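Long-range contacts in serine repeat antigen 5 (Plasmodium falciparum, PDB 6X42), which is a papain-family cysteine protease homologue of the malaria parasite, a pseudo-zymogen that probably lacks ordinary protease activity: residues F111-S116 against D134-L139; S77-A82 against S116-N121; A195-G200 against C212-A217. One frame throughout, in Å; residues are numbered along the deposited sequence.

Contact 1 of 3, residues F111-S116 against D134-L139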
loop_
_atom_site.group_PDB
_atom_site.type_symbol
_atom_site.label_atom_id
_atom_site.label_comp_id
_atom_site.label_asym_id
_atom_site.label_seq_id
_atom_site.Cartn_x
_atom_site.Cartn_y
_atom_site.Cartn_z
ATOM N N PHE A 111 19.441 0.127 3.869
ATOM C CA PHE A 111 19.072 0.149 5.279
ATOM C C PHE A 111 17.679 0.731 5.412
ATOM O O PHE A 111 17.399 1.814 4.885
ATOM C CB PHE A 111 20.075 1.004 6.063
ATOM C CG PHE A 111 20.215 0.621 7.514
ATOM C CD1 PHE A 111 21.294 -0.135 7.946
ATOM C CD2 PHE A 111 19.269 1.025 8.446
ATOM C CE1 PHE A 111 21.431 -0.482 9.287
ATOM C CE2 PHE A 111 19.394 0.680 9.786
ATOM C CZ PHE A 111 20.478 -0.074 10.207
ATOM N N LEU A 112 16.804 0.011 6.101
ATOM C CA LEU A 112 15.494 0.530 6.485
ATOM C C LEU A 112 15.468 0.505 7.997
ATOM O O LEU A 112 15.279 -0.568 8.600
ATOM C CB LEU A 112 14.348 -0.305 5.923
ATOM C CG LEU A 112 14.167 -0.174 4.420
ATOM C CD1 LEU A 112 13.130 -1.189 3.984
ATOM C CD2 LEU A 112 13.788 1.256 4.031
ATOM N N PRO A 113 15.661 1.639 8.652
ATOM C CA PRO A 113 15.518 1.677 10.102
ATOM C C PRO A 113 14.075 1.448 10.513
ATOM O O PRO A 113 13.120 1.645 9.755
ATOM C CB PRO A 113 15.957 3.099 10.474
ATOM C CG PRO A 113 16.700 3.628 9.289
ATOM C CD PRO A 113 16.082 2.941 8.105
ATOM N N ALA A 114 13.935 1.066 11.765
ATOM C CA ALA A 114 12.631 0.974 12.381
ATOM C C ALA A 114 12.121 2.361 12.763
ATOM O O ALA A 114 12.899 3.276 13.077
ATOM C CB ALA A 114 12.721 0.092 13.626
ATOM N N GLU A 115 10.790 2.497 12.725
ATOM C CA GLU A 115 10.124 3.703 13.201
ATOM C C GLU A 115 10.642 4.131 14.565
ATOM O O GLU A 115 10.839 5.322 14.812
ATOM C CB GLU A 115 8.618 3.427 13.273
ATOM C CG GLU A 115 7.775 4.520 13.892
ATOM C CD GLU A 115 7.657 5.731 13.026
ATOM O OE1 GLU A 115 8.204 5.719 11.922
ATOM O OE2 GLU A 115 6.995 6.698 13.439
ATOM N N SER A 116 10.817 3.181 15.479
ATOM C CA SER A 116 11.273 3.522 16.823
ATOM C C SER A 116 12.603 4.267 16.797
ATOM O O SER A 116 12.853 5.131 17.647
ATOM C CB SER A 116 11.385 2.246 17.655
ATOM O OG SER A 116 10.102 1.677 17.853
ATOM N N ASP A 134 24.478 2.792 15.969
ATOM C CA ASP A 134 24.922 1.409 16.097
ATOM C C ASP A 134 23.799 0.486 16.555
ATOM O O ASP A 134 23.775 -0.687 16.172
ATOM C CB ASP A 134 26.104 1.333 17.070
ATOM C CG ASP A 134 27.391 1.888 16.478
ATOM O OD1 ASP A 134 28.369 2.056 17.236
ATOM O OD2 ASP A 134 27.428 2.158 15.257
ATOM N N HIS A 135 22.857 0.985 17.360
ATOM C CA HIS A 135 21.800 0.150 17.921
ATOM C C HIS A 135 20.569 0.056 17.032
ATOM O O HIS A 135 19.618 -0.649 17.384
ATOM C CB HIS A 135 21.394 0.653 19.313
ATOM C CG HIS A 135 20.545 1.889 19.291
ATOM N ND1 HIS A 135 21.080 3.158 19.208
ATOM C CD2 HIS A 135 19.201 2.052 19.363
ATOM C CE1 HIS A 135 20.102 4.048 19.219
ATOM N NE2 HIS A 135 18.952 3.402 19.311
ATOM N N TRP A 136 20.561 0.733 15.890
ATOM C CA TRP A 136 19.375 0.731 15.045
ATOM C C TRP A 136 19.161 -0.641 14.400
ATOM O O TRP A 136 20.117 -1.338 14.056
ATOM C CB TRP A 136 19.526 1.808 13.967
ATOM C CG TRP A 136 19.249 3.230 14.427
ATOM C CD1 TRP A 136 19.156 3.691 15.707
ATOM C CD2 TRP A 136 19.015 4.360 13.578
ATOM N NE1 TRP A 136 18.880 5.040 15.709
ATOM C CE2 TRP A 136 18.798 5.479 14.412
ATOM C CE3 TRP A 136 18.963 4.536 12.194
ATOM C CZ2 TRP A 136 18.515 6.750 13.903
ATOM C CZ3 TRP A 136 18.700 5.800 11.691
ATOM C CH2 TRP A 136 18.474 6.888 12.543
ATOM N N MET A 137 17.889 -1.029 14.249
ATOM C CA MET A 137 17.519 -2.234 13.511
ATOM C C MET A 137 17.521 -1.975 12.008
ATOM O O MET A 137 17.092 -0.916 11.556
ATOM C CB MET A 137 16.076 -2.640 13.818
ATOM C CG MET A 137 15.670 -2.776 15.253
ATOM S SD MET A 137 13.918 -3.268 15.340
ATOM C CE MET A 137 13.886 -4.789 14.372
ATOM N N ASN A 138 17.937 -2.968 11.233
ATOM C CA ASN A 138 17.793 -2.933 9.774
ATOM C C ASN A 138 16.689 -3.908 9.379
ATOM O O ASN A 138 16.900 -5.124 9.357
ATOM C CB ASN A 138 19.094 -3.295 9.060
ATOM C CG ASN A 138 19.030 -3.031 7.565
ATOM O OD1 ASN A 138 17.991 -2.617 7.034
ATOM N ND2 ASN A 138 20.142 -3.269 6.877
ATOM N N LEU A 139 15.526 -3.375 9.032
ATOM C CA LEU A 139 14.402 -4.218 8.642
ATOM C C LEU A 139 14.532 -4.717 7.214
ATOM O O LEU A 139 13.641 -5.421 6.727
ATOM C CB LEU A 139 13.093 -3.453 8.838
ATOM C CG LEU A 139 12.841 -3.054 10.298
ATOM C CD1 LEU A 139 11.647 -2.120 10.388
ATOM C CD2 LEU A 139 12.629 -4.288 11.171
#
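Leu-112 and Asn-138 lie at the polar centre of a contact between two irregular segments in the helical domain of this papain-like fold, both in the connection from helix 99-109 to strand 144-145. Two hydrogen bonds join the segments. Leu-139 N donates to Leu-112 O (2.9 Å) in the plane of the carbonyl. Leu-112 N donates to Asn-138 OD1 at 3.0 Å, from above the amide plane, 41° out of it. OD1 also accepts from Trp-140 N, while ND2 bonds to Gly-110 O, so the amide is gripped at both ends and its rotation fixed. Asparagine suits this place because a short stem carries both an acceptor and a donor. Pro-113 has no N-H to offer, but its CA makes a C-H...O contact of 3.4 Å with Met-137 O.

CG of Asn-138 is anti to its backbone N (chi1 -170°), which brings the amide against the Phe-111 ring, planes only 14° apart. Asn-138 CB sits over one face of the ring, displaced toward the rim, in a CH-pi contact 3.8 Å from the centroid.

Apolar contacts remain. Pro-113 presents CB and CG to the six-membered ring of Trp-136, with CB 3.7 Å from CE3; the rigid pyrrolidine offers a compact surface to the broad indole. Leu-112 CB is 4.5 Å from Leu-139 CB, and the buried Leu-112 side chain reaches Val-81 of helix 78-83 and Leu-62 of helix 53-68. Ala-114 is small enough to fit close to two longer chains: its CB lies 4.0 Å from Met-137 SD and 4.1 Å from Leu-139 CD1.

Contact 2 of 3, residues S77-A82 against S116-N121; sequences SALYVA and SNYPYN
Ser-77 and Tyr-118 open the contact between the start of helix 78-83, in the helical domain of the papain-like fold, and the loop 116-121. Ser-77 is the N-cap, with OG anti to its own backbone N (chi1 170°). From there OG accepts from Tyr-80 N (3.0 Å) and donates to Tyr-118 O at 2.8 Å, in the carbonyl plane and on a lone pair. Serine, a short side chain that can accept and donate at once, suits both tasks.

Ala-78 follows, its CB 4.1 Å from Tyr-120 CD1; a single methyl is small enough to pack against both this ring and helix 53-68. The ring also meets Phe-56 edge-to-face, and its OH bonds to Gln-47 O and Thr-52 OG1.

Leu-79 carries most of the apolar contact. Its side chain crosses that of Tyr-118 at about a right angle and sets CD2 over one ring face, 3.7 Å from the centroid, in a CH-pi contact; leucine suits because its branched end can spread over a flat ring. Leu-79 CG comes 3.4 Å from Tyr-118 CE2. Leu-79 N donates to water 1 (2.9 Å), which passes a hydrogen bond on to Tyr-118 O.

Tyr-80 N lies at the edge of the Tyr-118 ring, near its plane, and Tyr-80 CB is 3.9 Å from Tyr-118 CD2. The Tyr-118 OH bonds to Glu-127 and Asn-83.

Tyr-118 O thus has its polar needs met by two donors, Ser-77 OG and the water, at the N-terminal end of a helix. Its partial negative charge would sit favourably there against the helix dipole.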
loop_
_atom_site.group_PDB
_atom_site.type_symbol
_atom_site.label_atom_id
_atom_site.label_comp_id
_atom_site.label_asym_id
_atom_site.label_seq_id
_atom_site.Cartn_x
_atom_site.Cartn_y
_atom_site.Cartn_z
ATOM N N SER A 77 10.715 3.064 9.298
ATOM C CA SER A 77 10.749 4.518 9.440
ATOM C C SER A 77 10.414 5.180 8.109
ATOM O O SER A 77 11.255 5.256 7.211
ATOM C CB SER A 77 12.143 4.933 9.906
ATOM O OG SER A 77 12.307 6.341 9.840
ATOM N N ALA A 78 9.205 5.728 7.988
ATOM C CA ALA A 78 8.875 6.512 6.804
ATOM C C ALA A 78 9.779 7.732 6.693
ATOM O O ALA A 78 10.109 8.175 5.590
ATOM C CB ALA A 78 7.423 6.977 6.856
ATOM N N LEU A 79 10.147 8.321 7.833
ATOM C CA LEU A 79 10.939 9.552 7.809
ATOM C C LEU A 79 12.331 9.317 7.230
ATOM O O LEU A 79 12.865 10.170 6.512
ATOM C CB LEU A 79 11.013 10.141 9.215
ATOM C CG LEU A 79 11.505 11.588 9.308
ATOM C CD1 LEU A 79 10.536 12.534 8.607
ATOM C CD2 LEU A 79 11.703 11.996 10.773
ATOM N N TYR A 80 12.924 8.150 7.501
ATOM C CA TYR A 80 14.221 7.844 6.909
ATOM C C TYR A 80 14.130 7.816 5.390
ATOM O O TYR A 80 14.985 8.374 4.690
ATOM C CB TYR A 80 14.754 6.516 7.443
ATOM C CG TYR A 80 16.208 6.283 7.087
ATOM C CD1 TYR A 80 17.229 6.794 7.866
ATOM C CD2 TYR A 80 16.554 5.588 5.937
ATOM C CE1 TYR A 80 18.562 6.602 7.526
ATOM C CE2 TYR A 80 17.881 5.384 5.594
ATOM C CZ TYR A 80 18.881 5.901 6.383
ATOM O OH TYR A 80 20.212 5.713 6.041
ATOM N N VAL A 81 13.092 7.162 4.863
ATOM C CA VAL A 81 12.905 7.081 3.421
ATOM C C VAL A 81 12.634 8.457 2.832
ATOM O O VAL A 81 13.089 8.773 1.728
ATOM C CB VAL A 81 11.810 6.057 3.076
ATOM C CG1 VAL A 81 11.566 6.008 1.580
ATOM C CG2 VAL A 81 12.186 4.692 3.645
ATOM N N ALA A 82 11.883 9.300 3.542
ATOM C CA ALA A 82 11.622 10.639 3.033
ATOM C C ALA A 82 12.902 11.447 2.902
ATOM O O ALA A 82 13.051 12.236 1.969
ATOM C CB ALA A 82 10.688 11.383 3.984
ATOM N N SER A 116 10.817 3.181 15.479
ATOM C CA SER A 116 11.273 3.522 16.823
ATOM C C SER A 116 12.603 4.267 16.797
ATOM O O SER A 116 12.853 5.131 17.647
ATOM C CB SER A 116 11.385 2.246 17.655
ATOM O OG SER A 116 10.102 1.677 17.853
ATOM N N ASN A 117 13.464 3.961 15.829
ATOM C CA ASN A 117 14.779 4.579 15.755
ATOM C C ASN A 117 14.742 5.992 15.194
ATOM O O ASN A 117 15.609 6.806 15.515
ATOM C CB ASN A 117 15.680 3.737 14.847
ATOM C CG ASN A 117 15.872 2.318 15.342
ATOM O OD1 ASN A 117 15.939 1.388 14.537
ATOM N ND2 ASN A 117 15.989 2.139 16.659
ATOM N N TYR A 118 13.766 6.299 14.347
ATOM C CA TYR A 118 13.699 7.603 13.677
ATOM C C TYR A 118 12.227 7.864 13.385
ATOM O O TYR A 118 11.734 7.648 12.265
ATOM C CB TYR A 118 14.584 7.626 12.426
ATOM C CG TYR A 118 14.749 8.971 11.749
ATOM C CD1 TYR A 118 15.180 10.096 12.452
ATOM C CD2 TYR A 118 14.507 9.111 10.396
ATOM C CE1 TYR A 118 15.326 11.323 11.829
ATOM C CE2 TYR A 118 14.672 10.321 9.763
ATOM C CZ TYR A 118 15.072 11.428 10.478
ATOM O OH TYR A 118 15.196 12.623 9.813
ATOM N N PRO A 119 11.475 8.283 14.398
ATOM C CA PRO A 119 10.011 8.273 14.283
ATOM C C PRO A 119 9.463 9.467 13.513
ATOM O O PRO A 119 10.073 10.533 13.428
ATOM C CB PRO A 119 9.549 8.310 15.737
ATOM C CG PRO A 119 10.691 8.864 16.488
ATOM C CD PRO A 119 11.913 8.454 15.792
ATOM N N TYR A 120 8.255 9.295 12.996
ATOM C CA TYR A 120 7.699 10.255 12.053
ATOM C C TYR A 120 7.078 11.465 12.739
ATOM O O TYR A 120 6.284 11.343 13.672
ATOM C CB TYR A 120 6.651 9.576 11.178
ATOM C CG TYR A 120 6.130 10.408 10.031
ATOM C CD1 TYR A 120 6.830 10.490 8.827
ATOM C CD2 TYR A 120 4.934 11.105 10.146
ATOM C CE1 TYR A 120 6.340 11.219 7.751
ATOM C CE2 TYR A 120 4.445 11.858 9.097
ATOM C CZ TYR A 120 5.137 11.908 7.889
ATOM O OH TYR A 120 4.663 12.622 6.809
ATOM N N ASN A 121 7.403 12.637 12.221
ATOM C CA ASN A 121 6.648 13.854 12.474
ATOM C C ASN A 121 6.714 14.572 11.147
ATOM O O ASN A 121 7.813 14.766 10.612
ATOM C CB ASN A 121 7.265 14.695 13.615
ATOM C CG ASN A 121 6.427 15.915 14.002
ATOM O OD1 ASN A 121 5.741 16.500 13.163
ATOM N ND2 ASN A 121 6.504 16.316 15.280
HETATM O O HOH W 1 9.468 7.670 10.588
#

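Contact 3 of 3, residues A195-G200 against C212-A217. With CA (calcium ion), chain B; CA (calcium ion), chain C.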
loop_
_atom_site.group_PDB
_atom_site.type_symbol
_atom_site.label_atom_id
_atom_site.label_comp_id
_atom_site.label_asym_id
_atom_site.label_seq_id
_atom_site.Cartn_x
_atom_site.Cartn_y
_atom_site.Cartn_z
ATOM N N ALA A 195 -6.935 11.473 -4.395
ATOM C CA ALA A 195 -7.292 11.765 -3.007
ATOM C C ALA A 195 -8.644 12.462 -2.912
ATOM O O ALA A 195 -9.399 12.234 -1.953
ATOM C CB ALA A 195 -6.220 12.628 -2.338
ATOM N N GLU A 196 -8.956 13.331 -3.880
ATOM C CA GLU A 196 -10.237 14.028 -3.838
ATOM C C GLU A 196 -11.397 13.061 -3.649
ATOM O O GLU A 196 -12.404 13.410 -3.025
ATOM C CB GLU A 196 -10.449 14.860 -5.113
ATOM C CG GLU A 196 -10.821 14.044 -6.350
ATOM C CD GLU A 196 -11.132 14.869 -7.593
ATOM O OE1 GLU A 196 -10.554 15.974 -7.752
ATOM O OE2 GLU A 196 -11.898 14.369 -8.451
ATOM N N ASN A 197 -11.275 11.851 -4.196
ATOM C CA ASN A 197 -12.398 10.938 -4.262
ATOM C C ASN A 197 -12.809 10.412 -2.903
ATOM O O ASN A 197 -13.942 9.937 -2.768
ATOM C CB ASN A 197 -12.109 9.781 -5.209
ATOM C CG ASN A 197 -12.074 10.232 -6.654
ATOM O OD1 ASN A 197 -12.686 11.245 -6.992
ATOM N ND2 ASN A 197 -11.370 9.518 -7.502
ATOM N N VAL A 198 -11.938 10.501 -1.893
ATOM C CA VAL A 198 -12.258 10.050 -0.536
ATOM C C VAL A 198 -12.503 11.207 0.414
ATOM O O VAL A 198 -12.608 10.995 1.631
ATOM C CB VAL A 198 -11.211 9.060 0.017
ATOM C CG1 VAL A 198 -11.018 7.888 -0.932
ATOM C CG2 VAL A 198 -9.875 9.734 0.294
ATOM N N MET A 199 -12.673 12.423 -0.117
ATOM C CA MET A 199 -12.850 13.630 0.679
ATOM C C MET A 199 -14.300 13.917 1.042
ATOM O O MET A 199 -14.548 14.830 1.841
ATOM C CB MET A 199 -12.317 14.837 -0.091
ATOM C CG MET A 199 -10.834 14.831 -0.296
ATOM S SD MET A 199 -9.910 14.932 1.230
ATOM C CE MET A 199 -8.267 15.192 0.547
ATOM N N GLY A 200 -15.254 13.190 0.462
ATOM C CA GLY A 200 -16.651 13.452 0.767
ATOM C C GLY A 200 -16.963 13.190 2.229
ATOM O O GLY A 200 -16.368 12.331 2.887
ATOM N N CYS A 212 -16.988 6.416 -9.057
ATOM C CA CYS A 212 -16.018 6.358 -10.131
ATOM C C CYS A 212 -14.683 6.964 -9.706
ATOM O O CYS A 212 -14.613 7.840 -8.849
ATOM C CB CYS A 212 -16.519 7.188 -11.324
ATOM S SG CYS A 212 -18.168 6.780 -12.010
ATOM N N GLY A 213 -13.628 6.514 -10.365
ATOM C CA GLY A 213 -12.343 7.175 -10.310
ATOM C C GLY A 213 -12.235 8.266 -11.356
ATOM O O GLY A 213 -13.221 8.681 -11.981
ATOM N N ASP A 214 -11.012 8.739 -11.534
ATOM C CA ASP A 214 -10.676 9.792 -12.474
ATOM C C ASP A 214 -9.639 9.264 -13.453
ATOM O O ASP A 214 -9.155 8.144 -13.331
ATOM C CB ASP A 214 -10.152 11.005 -11.708
ATOM C CG ASP A 214 -11.204 11.599 -10.800
ATOM O OD1 ASP A 214 -12.104 12.333 -11.258
ATOM O OD2 ASP A 214 -11.202 11.312 -9.606
ATOM N N ASP A 215 -9.261 10.111 -14.406
ATOM C CA ASP A 215 -8.289 9.708 -15.408
ATOM C C ASP A 215 -6.921 9.460 -14.788
ATOM O O ASP A 215 -6.134 8.661 -15.311
ATOM C CB ASP A 215 -8.209 10.840 -16.432
ATOM C CG ASP A 215 -7.614 10.449 -17.757
ATOM O OD1 ASP A 215 -7.355 9.251 -18.026
ATOM O OD2 ASP A 215 -7.478 11.404 -18.562
ATOM N N THR A 216 -6.628 10.128 -13.671
ATOM C CA THR A 216 -5.341 10.078 -13.013
ATOM C C THR A 216 -5.519 9.785 -11.529
ATOM O O THR A 216 -6.635 9.738 -11.002
ATOM C CB THR A 216 -4.552 11.380 -13.198
ATOM O OG1 THR A 216 -5.235 12.460 -12.558
ATOM C CG2 THR A 216 -4.375 11.707 -14.673
ATOM N N ALA A 217 -4.379 9.640 -10.851
ATOM C CA ALA A 217 -4.319 9.398 -9.413
ATOM C C ALA A 217 -3.201 10.234 -8.823
ATOM O O ALA A 217 -2.342 10.740 -9.547
ATOM C CB ALA A 217 -4.106 7.911 -9.110
HETATM CA CA CA B . -13.208 12.519 -8.927
HETATM CA CA CA C . -5.695 7.748 -17.425
HETATM O O HOH W 2 -14.727 10.638 -9.210
HETATM O O HOH W 3 -3.694 6.913 -16.446
HETATM O O HOH W 4 -5.030 7.258 -19.627
#
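Glu-196 and Asp-214 point two acidic side chains at each other, tip to tip, with OE2 and OD2 only 3.3 Å apart and the carboxylate planes 89° apart. No hydrogen bond joins these oxygens; a calcium ion does, and its charge would offset their repulsion. Glu-196 binds the calcium ion through OE2 alone, at 2.3 Å. With chi1 at 75° its CG is tucked beside both the backbone N and C, and from CG onward the chain runs extended, bringing OE2 to the ion. Asp-214 chelates with both oxygens, OD2 at 2.4 Å and OD1 at 2.6 Å from the same calcium.

Asn-197 does two jobs with one amide: OD1 is a ligand at 2.4 Å from this ion, and ND2 donates to Asp-214 OD2 at 2.8 Å. Amide and carboxylate are nearly coplanar, 19° apart. Asparagine suits because it adds a neutral oxygen to two carboxylates and, with its N-H, steadies one of them. Water 2 completes the link, binding the calcium and donating to Cys-212 O, in a residue tied by a disulfide to Cys-266.

Next to Asp-214 in the chain, Asp-215 holds a second calcium through its backbone O and OD1, together with Glu-166 and waters 3 and 4. Hard oxygen ligands drawn from a short 3-10 turn and a nearby loop, with water making up part of the shell, are typical of a calcium site near a protein surface.

From the N terminus, 77-82 comes first and pairs with 116-121, so contact 2 closes a loop that contains helix 99-109. Contact 1 starts inside that loop, at 111-116, and ends beyond it at 134-139, closing 17 residues without helix or strand; the two therefore cross, sharing Ser-116. They touch through Pro-113 O with Ser-77 N and Glu-115 OE2 with Tyr-120 N. Contact 1 folds the connection after helix 99-109 back on itself, and contact 2 fastens it to helix 78-83. Contact 3 follows in series, closing a short loop around strand 208-209 between strands 189-193 and 219-230. Its centre is about 35 Å from that of contact 1, across the chain's centre.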